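Local coordinates for protein Thf1 (Thermosynechococcus elongatus, PDB 5MJR) that may take part in photosynthetic membrane biogenesis and associates with the FtsH protease complex involved in photosystem II repair in cyanobacteria, at residues A[51-56]-A[149-154]. Sequence-based numbering, arbitrary orientation.
Sequences LVEIHL and SRLHAV
Glu53 and Arg150 illustrate how a side-on, bidentate salt bridge can span two helices too far apart to pack backbone to backbone: the axes of 51-56 and 150-154 stay 12.5 Å apart. Glu53 reaches across extended, its CG anti to the backbone N (chi1 -178°), and meets the bent Arg150 chain at about a right angle. In this tight part Arg150 NE donates to Glu53 OE2 at 2.8 Å and Arg150 NH2 to Glu53 OE1, also at 2.8 Å; both bonds are nearly straight and use syn lone pairs, with carboxylate and guanidinium only 2° from coplanar. Leu151 packs against the pair, CD2 above the guanidinium plane near its rim and CG 3.8 Å from Glu53 OE2. The apolar side is looser, Ile54 CG1 standing 4.4 Å from Leu151 CD1. On the polar side a water donates to Glu53 OE2 and links it to Ser149 OG, which caps helix 150-162 by accepting from Leu151 N. Asp192 of helix 186-198 also touches Arg150. An alanine in place of Arg150 would probably cost the Glu53 carboxylate both N-H donors and leave it freer to turn. Gripped at both oxygens, the carboxylate is fixed in rotation and probably stays ionised.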
loop_
_atom_site.group_PDB
_atom_site.type_symbol
_atom_site.label_atom_id
_atom_site.label_comp_id
_atom_site.label_asym_id
_atom_site.label_seq_id
_atom_site.Cartn_x
_atom_site.Cartn_y
_atom_site.Cartn_z
ATOM N N LEU A 51 8.710 5.388 6.699
ATOM C CA LEU A 51 9.712 4.488 7.325
ATOM C C LEU A 51 9.240 4.093 8.731
ATOM O O LEU A 51 9.391 2.920 9.124
ATOM C CB LEU A 51 11.101 5.218 7.420
ATOM C CG LEU A 51 11.875 5.314 6.128
ATOM C CD1 LEU A 51 13.071 6.245 6.377
ATOM C CD2 LEU A 51 12.457 3.955 5.679
ATOM N N VAL A 52 8.756 5.042 9.512
ATOM C CA VAL A 52 8.273 4.753 10.841
ATOM C C VAL A 52 7.064 3.784 10.818
ATOM O O VAL A 52 7.001 2.824 11.582
ATOM C CB VAL A 52 7.929 6.043 11.621
ATOM C CG1 VAL A 52 7.210 5.773 12.922
ATOM C CG2 VAL A 52 9.240 6.878 11.848
ATOM N N GLU A 53 6.111 4.121 9.931
ATOM C CA GLU A 53 4.880 3.312 9.841
ATOM C C GLU A 53 5.201 1.868 9.528
ATOM O O GLU A 53 4.650 0.966 10.211
ATOM C CB GLU A 53 3.980 3.963 8.743
ATOM C CG GLU A 53 2.660 3.268 8.589
ATOM C CD GLU A 53 1.778 3.903 7.550
ATOM O OE1 GLU A 53 2.313 4.632 6.653
ATOM O OE2 GLU A 53 0.540 3.670 7.577
ATOM N N ILE A 54 6.063 1.585 8.585
ATOM C CA ILE A 54 6.392 0.227 8.215
ATOM C C ILE A 54 7.134 -0.443 9.347
ATOM O O ILE A 54 6.927 -1.582 9.661
ATOM C CB ILE A 54 7.177 0.190 6.886
ATOM C CG1 ILE A 54 6.315 0.715 5.727
ATOM C CG2 ILE A 54 7.726 -1.185 6.644
ATOM C CD1 ILE A 54 7.033 0.919 4.452
ATOM N N HIS A 55 8.098 0.318 9.976
ATOM C CA HIS A 55 8.899 -0.288 11.047
ATOM C C HIS A 55 7.928 -0.771 12.166
ATOM O O HIS A 55 8.077 -1.851 12.714
ATOM C CB HIS A 55 9.878 0.768 11.561
ATOM C CG HIS A 55 10.732 0.258 12.630
ATOM N ND1 HIS A 55 12.055 -0.092 12.418
ATOM C CD2 HIS A 55 10.470 0.068 13.942
ATOM C CE1 HIS A 55 12.546 -0.508 13.580
ATOM N NE2 HIS A 55 11.602 -0.461 14.526
ATOM N N LEU A 56 7.000 0.089 12.569
ATOM C CA LEU A 56 6.096 -0.227 13.670
ATOM C C LEU A 56 5.173 -1.415 13.347
ATOM O O LEU A 56 4.813 -2.183 14.238
ATOM C CB LEU A 56 5.358 0.959 14.119
ATOM C CG LEU A 56 6.225 2.096 14.713
ATOM C CD1 LEU A 56 5.272 3.218 15.030
ATOM C CD2 LEU A 56 6.987 1.544 15.960
ATOM N N SER A 149 -3.458 -2.307 8.770
ATOM C CA SER A 149 -2.865 -0.979 8.518
ATOM C C SER A 149 -3.729 -0.239 7.522
ATOM O O SER A 149 -4.266 -0.840 6.562
ATOM C CB SER A 149 -1.451 -1.217 7.928
ATOM O OG SER A 149 -0.844 0.015 7.475
ATOM N N ARG A 150 -3.692 1.091 7.590
ATOM C CA ARG A 150 -4.251 1.888 6.482
ATOM C C ARG A 150 -3.636 1.553 5.169
ATOM O O ARG A 150 -4.225 1.747 4.120
ATOM C CB ARG A 150 -4.103 3.395 6.824
ATOM C CG ARG A 150 -2.718 3.877 6.839
ATOM C CD ARG A 150 -2.349 4.564 5.524
ATOM N NE ARG A 150 -0.941 4.897 5.477
ATOM C CZ ARG A 150 -0.378 5.666 4.546
ATOM N NH1 ARG A 150 -1.114 6.185 3.541
ATOM N NH2 ARG A 150 0.939 5.784 4.550
ATOM N N LEU A 151 -2.367 1.062 5.181
ATOM C CA LEU A 151 -1.771 0.596 3.922
ATOM C C LEU A 151 -2.532 -0.531 3.252
ATOM O O LEU A 151 -2.502 -0.610 2.023
ATOM C CB LEU A 151 -0.273 0.286 4.126
ATOM C CG LEU A 151 0.658 1.443 4.468
ATOM C CD1 LEU A 151 1.939 0.956 5.069
ATOM C CD2 LEU A 151 0.851 2.258 3.236
ATOM N N HIS A 152 -3.184 -1.372 4.045
ATOM C CA HIS A 152 -3.985 -2.407 3.403
ATOM C C HIS A 152 -5.245 -1.810 2.749
ATOM O O HIS A 152 -5.652 -2.293 1.692
ATOM C CB HIS A 152 -4.466 -3.351 4.495
ATOM C CG HIS A 152 -3.374 -4.150 5.111
ATOM N ND1 HIS A 152 -3.126 -4.062 6.457
ATOM C CD2 HIS A 152 -2.525 -5.058 4.568
ATOM C CE1 HIS A 152 -2.129 -4.940 6.692
ATOM N NE2 HIS A 152 -1.722 -5.539 5.559
ATOM N N ALA A 153 -5.784 -0.714 3.286
ATOM C CA ALA A 153 -6.859 0.044 2.630
ATOM C C ALA A 153 -6.429 0.645 1.296
ATOM O O ALA A 153 -7.082 0.562 0.310
ATOM C CB ALA A 153 -7.475 1.112 3.513
ATOM N N VAL A 154 -5.225 1.265 1.294
ATOM C CA VAL A 154 -4.648 1.822 0.089
ATOM C C VAL A 154 -4.483 0.726 -0.947
ATOM O O VAL A 154 -4.782 0.897 -2.129
ATOM C CB VAL A 154 -3.383 2.648 0.384
ATOM C CG1 VAL A 154 -2.749 3.123 -0.926
ATOM C CG2 VAL A 154 -3.709 3.824 1.322
HETATM O O HOH W 1 -0.122 1.733 9.342
#